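Local coordinates for protein putative oxidoreductase (Thermus thermophilus, PDB 2ISM) that is of unassigned function but belongs to a family of beta-propeller oxidoreductases and carries a bound calcium ion, at residues Leu236-Gly240 and Gly241-Trp245; Ala274-Gly278 and Asp279-Ala283; Tyr262-Pro265 and Gln266-Pro270. One frame throughout, in Å; residues are numbered along the deposited sequence.

Contact 1: Leu236-Gly240 and Gly241-Trp245; sequences LIVPG and GNYGW. With CA (calcium ion), chain E.
A type II beta turn from V238 to G241 takes the chain out of strand 232-237, and the ring of Y243 reaches back to the strand end to meet L236, I237 and V238. The turn is closed by the bond from G241 N to V238 O (2.9 Å). Each residue type fits: P239 has the fixed phi of the second position, G240 the positive phi (78°) of the third, and G241, with no side chain, lets V238 and the tyrosine ring come close to it. In Y243, CG stands anti to the carbonyl carbon (chi1 -68°), which sends the ring toward the strand end. Its hydroxyl makes two bonds there, donating to L236 O (2.6 Å) and accepting from V238 N (2.9 Å, with an N-H...O angle of 145°). This tyrosine thereby ties a propeller strand to the loop that follows it. The ring also packs by a CH-pi contact: I237 CD1 lies over one face, 4.0 Å from the Y243 centroid and displaced toward the rim, while V238 CG2 comes within 3.5 Å of Y243 OH. An Asx turn follows, N242 OD1 accepting from G244 N (3.1 Å) as its ND2 donates to Q162. The backbone of Y243 points its O at the calcium ion, 2.5 Å away, where four waters and E233 also bind.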
loop_
_atom_site.group_PDB
_atom_site.type_symbol
_atom_site.label_atom_id
_atom_site.label_comp_id
_atom_site.label_asym_id
_atom_site.label_seq_id
_atom_site.Cartn_x
_atom_site.Cartn_y
_atom_site.Cartn_z
ATOM N N LEU B 236 20.921 6.675 -5.182
ATOM C CA LEU B 236 20.654 6.962 -3.781
ATOM C C LEU B 236 21.479 8.229 -3.595
ATOM O O LEU B 236 22.713 8.182 -3.594
ATOM C CB LEU B 236 21.180 5.835 -2.883
ATOM C CG LEU B 236 21.084 6.025 -1.365
ATOM C CD1 LEU B 236 19.673 6.425 -0.979
ATOM C CD2 LEU B 236 21.479 4.727 -0.661
ATOM N N ILE B 237 20.796 9.360 -3.461
ATOM C CA ILE B 237 21.455 10.657 -3.340
ATOM C C ILE B 237 21.919 11.033 -1.938
ATOM O O ILE B 237 21.131 11.048 -0.994
ATOM C CB ILE B 237 20.521 11.794 -3.857
ATOM C CG1 ILE B 237 19.985 11.445 -5.252
ATOM C CG2 ILE B 237 21.279 13.119 -3.908
ATOM C CD1 ILE B 237 21.049 11.317 -6.314
ATOM N N VAL B 238 23.208 11.341 -1.815
ATOM C CA VAL B 238 23.777 11.759 -0.537
ATOM C C VAL B 238 24.311 13.171 -0.742
ATOM O O VAL B 238 24.730 13.522 -1.844
ATOM C CB VAL B 238 24.942 10.834 -0.079
ATOM C CG1 VAL B 238 24.444 9.405 0.084
ATOM C CG2 VAL B 238 26.090 10.893 -1.073
ATOM N N PRO B 239 24.289 14.006 0.310
ATOM C CA PRO B 239 24.783 15.380 0.198
ATOM C C PRO B 239 26.220 15.424 -0.314
ATOM O O PRO B 239 27.090 14.710 0.197
ATOM C CB PRO B 239 24.672 15.904 1.628
ATOM C CG PRO B 239 23.522 15.135 2.181
ATOM C CD PRO B 239 23.778 13.744 1.666
ATOM N N GLY B 240 26.451 16.253 -1.330
ATOM C CA GLY B 240 27.779 16.393 -1.901
ATOM C C GLY B 240 28.177 15.270 -2.840
ATOM O O GLY B 240 29.259 15.300 -3.417
ATOM N N GLY B 241 27.305 14.281 -3.002
ATOM C CA GLY B 241 27.621 13.160 -3.872
ATOM C C GLY B 241 27.793 13.523 -5.337
ATOM O O GLY B 241 27.089 14.387 -5.857
ATOM N N ASN B 242 28.743 12.864 -5.996
ATOM C CA ASN B 242 29.008 13.086 -7.417
ATOM C C ASN B 242 28.599 11.793 -8.097
ATOM O O ASN B 242 29.172 10.732 -7.829
ATOM C CB ASN B 242 30.495 13.347 -7.653
ATOM C CG ASN B 242 30.794 13.779 -9.073
ATOM O OD1 ASN B 242 30.243 13.233 -10.035
ATOM N ND2 ASN B 242 31.683 14.755 -9.217
ATOM N N TYR B 243 27.614 11.864 -8.980
ATOM C CA TYR B 243 27.147 10.652 -9.619
ATOM C C TYR B 243 27.746 10.258 -10.957
ATOM O O TYR B 243 27.121 9.572 -11.744
ATOM C CB TYR B 243 25.614 10.662 -9.627
ATOM C CG TYR B 243 25.118 10.534 -8.201
ATOM C CD1 TYR B 243 24.845 9.281 -7.647
ATOM C CD2 TYR B 243 25.107 11.642 -7.351
ATOM C CE1 TYR B 243 24.594 9.133 -6.279
ATOM C CE2 TYR B 243 24.861 11.506 -5.983
ATOM C CZ TYR B 243 24.613 10.249 -5.454
ATOM O OH TYR B 243 24.428 10.112 -4.095
ATOM N N GLY B 244 28.974 10.695 -11.200
ATOM C CA GLY B 244 29.695 10.281 -12.394
ATOM C C GLY B 244 29.529 10.832 -13.795
ATOM O O GLY B 244 30.500 10.813 -14.548
ATOM N N TRP B 245 28.343 11.294 -14.180
ATOM C CA TRP B 245 28.184 11.812 -15.538
ATOM C C TRP B 245 29.041 13.060 -15.759
ATOM O O TRP B 245 29.048 13.965 -14.927
ATOM C CB TRP B 245 26.709 12.142 -15.817
ATOM C CG TRP B 245 26.470 12.654 -17.212
ATOM C CD1 TRP B 245 26.198 13.942 -17.583
ATOM C CD2 TRP B 245 26.507 11.885 -18.426
ATOM N NE1 TRP B 245 26.063 14.023 -18.953
ATOM C CE2 TRP B 245 26.248 12.777 -19.492
ATOM C CE3 TRP B 245 26.735 10.531 -18.713
ATOM C CZ2 TRP B 245 26.211 12.355 -20.831
ATOM C CZ3 TRP B 245 26.698 10.111 -20.044
ATOM C CH2 TRP B 245 26.438 11.024 -21.085
HETATM CA CA CA E . 25.651 7.950 -12.906
HETATM O O HOH W 1 27.704 6.159 -13.017
HETATM O O HOH W 2 25.338 6.871 -10.375
HETATM O O HOH W 3 24.559 10.389 -12.994
HETATM O O HOH W 4 26.535 8.689 -15.455
#

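Contact 2: Ala274-Gly278 and Asp279-Ala283; sequences AFFRG and DLYVA
This is a tight two-residue beta hairpin in which A274, F275 and F276 pair with Y281, L280 and D279 across a type I' turn; it joins the first two strands, 270-276 and 279-284, of one four-stranded propeller blade. R277 and G278 form the corner, both with the positive phi that a type I' turn requires, easy for G278 and tolerated by R277 (phi 56°). F276 and D279 close it as a hydrogen-bonded pair: F276 N bonds D279 O (2.9 Å) and D279 N returns a longer bond to F276 O (3.2 Å). A274 and Y281 form the next hydrogen-bonded pair, with Y281 N 2.8 Å from A274 O. A water lies at the corner, 2.6 Å from G278 O and 2.9 Å from D279 OD1.

Between these pairs, F275 and L280 make the non-hydrogen-bonded one. L280 CD1 sits squarely over the centre of the F275 ring, 3.8 Å from its centroid, a CH-pi contact between a branched tip and a flat face. F276 and Y281 meet diagonally on the other face of the sheet as a T-shaped pair. With CG of F276 anti to its backbone N (chi1 -179°), the ring brings its edge to the face of Y281, centroids 5.4 Å apart and planes at 77°, and F276 CB packs 3.7 Å from Y281 CD2. R277 CG covers one face of the F276 ring.

Around the hairpin, F275 lies against H210, P211 and F217, and the Y281 hydroxyl bonds R292 on strand 289-298. A274 and F276 pack on V320 and V322 of strand 317-322, while R277 meets R277 of the second subunit.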
loop_
_atom_site.group_PDB
_atom_site.type_symbol
_atom_site.label_atom_id
_atom_site.label_comp_id
_atom_site.label_asym_id
_atom_site.label_seq_id
_atom_site.Cartn_x
_atom_site.Cartn_y
_atom_site.Cartn_z
ATOM N N ALA B 274 8.554 6.664 -7.116
ATOM C CA ALA B 274 7.909 6.870 -5.825
ATOM C C ALA B 274 7.868 5.601 -4.996
ATOM O O ALA B 274 7.816 4.497 -5.536
ATOM C CB ALA B 274 6.490 7.389 -6.034
ATOM N N PHE B 275 7.896 5.769 -3.676
ATOM C CA PHE B 275 7.821 4.635 -2.767
ATOM C C PHE B 275 6.343 4.358 -2.528
ATOM O O PHE B 275 5.571 5.257 -2.196
ATOM C CB PHE B 275 8.556 4.954 -1.463
ATOM C CG PHE B 275 10.051 4.827 -1.578
ATOM C CD1 PHE B 275 10.663 3.579 -1.487
ATOM C CD2 PHE B 275 10.842 5.943 -1.821
ATOM C CE1 PHE B 275 12.043 3.447 -1.637
ATOM C CE2 PHE B 275 12.224 5.823 -1.974
ATOM C CZ PHE B 275 12.825 4.573 -1.882
ATOM N N PHE B 276 5.957 3.104 -2.720
ATOM C CA PHE B 276 4.569 2.689 -2.587
ATOM C C PHE B 276 4.543 1.245 -2.094
ATOM O O PHE B 276 5.095 0.353 -2.737
ATOM C CB PHE B 276 3.899 2.806 -3.965
ATOM C CG PHE B 276 2.445 2.428 -3.990
ATOM C CD1 PHE B 276 1.494 3.198 -3.328
ATOM C CD2 PHE B 276 2.018 1.329 -4.735
ATOM C CE1 PHE B 276 0.136 2.882 -3.408
ATOM C CE2 PHE B 276 0.664 1.005 -4.824
ATOM C CZ PHE B 276 -0.278 1.784 -4.160
ATOM N N ARG B 277 3.922 1.030 -0.941
ATOM C CA ARG B 277 3.811 -0.302 -0.350
ATOM C C ARG B 277 5.139 -1.020 -0.128
ATOM O O ARG B 277 5.271 -2.213 -0.413
ATOM C CB ARG B 277 2.874 -1.163 -1.203
ATOM C CG ARG B 277 1.475 -0.567 -1.277
ATOM C CD ARG B 277 0.507 -1.413 -2.074
ATOM N NE ARG B 277 -0.805 -0.775 -2.141
ATOM C CZ ARG B 277 -1.846 -1.273 -2.799
ATOM N NH1 ARG B 277 -1.729 -2.425 -3.445
ATOM N NH2 ARG B 277 -2.998 -0.618 -2.816
ATOM N N GLY B 278 6.121 -0.287 0.388
ATOM C CA GLY B 278 7.419 -0.869 0.672
ATOM C C GLY B 278 8.330 -1.095 -0.518
ATOM O O GLY B 278 9.461 -1.551 -0.351
ATOM N N ASP B 279 7.851 -0.783 -1.716
ATOM C CA ASP B 279 8.659 -0.966 -2.914
ATOM C C ASP B 279 8.885 0.363 -3.626
ATOM O O ASP B 279 8.169 1.335 -3.387
ATOM C CB ASP B 279 7.979 -1.949 -3.872
ATOM C CG ASP B 279 7.790 -3.324 -3.257
ATOM O OD1 ASP B 279 8.785 -3.899 -2.764
ATOM O OD2 ASP B 279 6.647 -3.829 -3.270
ATOM N N LEU B 280 9.885 0.396 -4.496
ATOM C CA LEU B 280 10.201 1.604 -5.247
ATOM C C LEU B 280 9.668 1.445 -6.664
ATOM O O LEU B 280 10.101 0.556 -7.396
ATOM C CB LEU B 280 11.717 1.823 -5.275
ATOM C CG LEU B 280 12.254 3.079 -5.970
ATOM C CD1 LEU B 280 11.479 4.304 -5.505
ATOM C CD2 LEU B 280 13.743 3.230 -5.664
ATOM N N TYR B 281 8.720 2.298 -7.042
ATOM C CA TYR B 281 8.129 2.243 -8.376
ATOM C C TYR B 281 8.769 3.272 -9.291
ATOM O O TYR B 281 8.991 4.411 -8.889
ATOM C CB TYR B 281 6.625 2.488 -8.292
ATOM C CG TYR B 281 5.859 1.328 -7.701
ATOM C CD1 TYR B 281 4.999 0.562 -8.492
ATOM C CD2 TYR B 281 6.003 0.981 -6.358
ATOM C CE1 TYR B 281 4.302 -0.519 -7.964
ATOM C CE2 TYR B 281 5.310 -0.102 -5.818
ATOM C CZ TYR B 281 4.463 -0.846 -6.628
ATOM O OH TYR B 281 3.774 -1.913 -6.105
ATOM N N VAL B 282 9.055 2.870 -10.525
ATOM C CA VAL B 282 9.687 3.760 -11.487
ATOM C C VAL B 282 8.909 3.808 -12.797
ATOM O O VAL B 282 8.761 2.791 -13.472
ATOM C CB VAL B 282 11.135 3.307 -11.784
ATOM C CG1 VAL B 282 11.804 4.275 -12.760
ATOM C CG2 VAL B 282 11.922 3.230 -10.488
ATOM N N ALA B 283 8.418 4.993 -13.149
ATOM C CA ALA B 283 7.666 5.170 -14.386
ATOM C C ALA B 283 8.620 5.064 -15.570
ATOM O O ALA B 283 9.711 5.630 -15.551
ATOM C CB ALA B 283 6.969 6.532 -14.393
HETATM O O HOH W 5 11.210 -3.171 -1.437
#

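Contact 3: Tyr262-Pro265 and Gln266-Pro270; sequences YFWP and QGFPP
Leaving strand 262-264, the backbone bends at P265 and Q266, so that W264 O faces G267 CA at 3.6 Å in a CA-H...O contact, and then runs extended through F268 and the two prolines. P265, with its phi held by its ring, suits the start of such a bend.

The contact is carried by W264 and F268, whose side chains lie next to each other and point the same way. F268 CB rests over one face of the indole, 3.8 Å from the centroid of the W264 five-membered ring, a CH-pi contact in which its nearest atom is W264 CG (3.6 Å). CG of F268 is anti to the backbone N (chi1 -176°), and this carries the phenyl ring along the indole and not flat against it: the F268 ring and the W264 six-membered ring have centroids 5.2 Å apart and planes inclined at 41°. On the opposite face Y262 CE2 approaches near the rim, by W264 NE1 and 3.2 Å above the indole plane, so the large flat tryptophan lies between Y262 and the F268 CB. The Q266 side chain, bent at chi2, runs alongside P265 and brings its amide to the edge of the indole, with NE2 near the ring plane and 3.8 Å from W264 CD1.

Both W264 and F268 also pack on L291 of strand 289-298, and W264 on V234 of its own sheet. A connection of this kind, from the outermost strand of one blade to the first strand of the next, is characteristic of beta propellers.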
loop_
_atom_site.group_PDB
_atom_site.type_symbol
_atom_site.label_atom_id
_atom_site.label_comp_id
_atom_site.label_asym_id
_atom_site.label_seq_id
_atom_site.Cartn_x
_atom_site.Cartn_y
_atom_site.Cartn_z
ATOM N N TYR B 262 20.634 1.021 -9.050
ATOM C CA TYR B 262 20.234 0.097 -10.098
ATOM C C TYR B 262 20.315 0.812 -11.436
ATOM O O TYR B 262 20.121 2.027 -11.512
ATOM C CB TYR B 262 18.794 -0.373 -9.869
ATOM C CG TYR B 262 18.393 -1.549 -10.732
ATOM C CD1 TYR B 262 18.777 -2.844 -10.393
ATOM C CD2 TYR B 262 17.658 -1.365 -11.903
ATOM C CE1 TYR B 262 18.443 -3.926 -11.198
ATOM C CE2 TYR B 262 17.319 -2.439 -12.716
ATOM C CZ TYR B 262 17.715 -3.717 -12.358
ATOM O OH TYR B 262 17.389 -4.784 -13.160
ATOM N N PHE B 263 20.621 0.062 -12.490
ATOM C CA PHE B 263 20.675 0.639 -13.823
ATOM C C PHE B 263 20.291 -0.423 -14.842
ATOM O O PHE B 263 20.511 -1.614 -14.627
ATOM C CB PHE B 263 22.062 1.222 -14.139
ATOM C CG PHE B 263 23.147 0.194 -14.299
ATOM C CD1 PHE B 263 23.779 -0.356 -13.187
ATOM C CD2 PHE B 263 23.558 -0.205 -15.569
ATOM C CE1 PHE B 263 24.807 -1.287 -13.334
ATOM C CE2 PHE B 263 24.584 -1.135 -15.729
ATOM C CZ PHE B 263 25.210 -1.676 -14.608
ATOM N N TRP B 264 19.714 0.015 -15.956
ATOM C CA TRP B 264 19.328 -0.894 -17.028
ATOM C C TRP B 264 20.294 -0.803 -18.204
ATOM O O TRP B 264 20.213 0.116 -19.018
ATOM C CB TRP B 264 17.901 -0.596 -17.496
ATOM C CG TRP B 264 16.864 -0.821 -16.439
ATOM C CD1 TRP B 264 16.106 -1.941 -16.258
ATOM C CD2 TRP B 264 16.468 0.099 -15.415
ATOM N NE1 TRP B 264 15.264 -1.776 -15.185
ATOM C CE2 TRP B 264 15.466 -0.530 -14.648
ATOM C CE3 TRP B 264 16.861 1.395 -15.065
ATOM C CZ2 TRP B 264 14.855 0.089 -13.560
ATOM C CZ3 TRP B 264 16.252 2.008 -13.984
ATOM C CH2 TRP B 264 15.261 1.355 -13.245
ATOM N N PRO B 265 21.211 -1.763 -18.285
ATOM C CA PRO B 265 22.177 -1.813 -19.387
ATOM C C PRO B 265 21.487 -1.785 -20.747
ATOM O O PRO B 265 21.943 -1.089 -21.654
ATOM C CB PRO B 265 22.868 -3.161 -19.177
ATOM C CG PRO B 265 21.849 -3.998 -18.491
ATOM C CD PRO B 265 21.078 -3.062 -17.604
ATOM N N GLN B 266 20.399 -2.536 -20.879
ATOM C CA GLN B 266 19.367 -2.223 -21.861
ATOM C C GLN B 266 18.413 -1.155 -21.336
ATOM O O GLN B 266 17.786 -1.328 -20.291
ATOM C CB GLN B 266 18.587 -3.484 -22.239
ATOM C CG GLN B 266 17.654 -3.987 -21.150
ATOM C CD GLN B 266 18.360 -4.186 -19.824
ATOM O OE1 GLN B 266 18.853 -5.277 -19.535
ATOM N NE2 GLN B 266 18.412 -3.136 -19.014
ATOM N N GLY B 267 18.309 -0.051 -22.068
ATOM C CA GLY B 267 17.903 1.215 -21.485
ATOM C C GLY B 267 16.453 1.212 -21.045
ATOM O O GLY B 267 15.596 0.619 -21.701
ATOM N N PHE B 268 16.177 1.878 -19.929
ATOM C CA PHE B 268 14.805 2.094 -19.484
ATOM C C PHE B 268 14.587 3.540 -19.051
ATOM O O PHE B 268 14.523 3.838 -17.859
ATOM C CB PHE B 268 14.459 1.144 -18.335
ATOM C CG PHE B 268 13.032 1.242 -17.877
ATOM C CD1 PHE B 268 12.028 0.556 -18.541
ATOM C CD2 PHE B 268 12.694 2.020 -16.782
ATOM C CE1 PHE B 268 10.715 0.645 -18.121
ATOM C CE2 PHE B 268 11.382 2.112 -16.358
ATOM C CZ PHE B 268 10.391 1.424 -17.028
ATOM N N PRO B 269 14.472 4.433 -20.029
ATOM C CA PRO B 269 14.374 5.869 -19.752
ATOM C C PRO B 269 13.256 6.181 -18.763
ATOM O O PRO B 269 12.082 5.990 -19.080
ATOM C CB PRO B 269 14.045 6.464 -21.122
ATOM C CG PRO B 269 14.644 5.508 -22.093
ATOM C CD PRO B 269 14.497 4.147 -21.474
ATOM N N PRO B 270 13.624 6.656 -17.577
ATOM C CA PRO B 270 12.656 6.870 -16.501
ATOM C C PRO B 270 12.018 8.238 -16.361
ATOM O O PRO B 270 12.593 9.264 -16.721
ATOM C CB PRO B 270 13.474 6.532 -15.264
ATOM C CG PRO B 270 14.785 7.181 -15.602
ATOM C CD PRO B 270 14.999 6.812 -17.079
#

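In the fold
The three contacts follow one another along two successive propeller blades. Contact 1 leaves strand 232-237 and contact 3 leaves its sheet neighbour 262-264, yet they do not touch: their centres are 18 Å apart and their nearest atoms about 7 Å. Contact 3 leads directly into strand 270-276, and P270 CB meets V282 CG1 of contact 2 at 3.8 Å, so the connection packs against the hairpin. The calcium ion is bound in contact 1 by Y243 O, with E233 of strand 232-237 as a further ligand. Contact 3 lies farther off, the W264 side chain about 11 Å from the metal, though F263 touches E233. Contact 2, centred 21 Å from contact 1, reaches the second subunit.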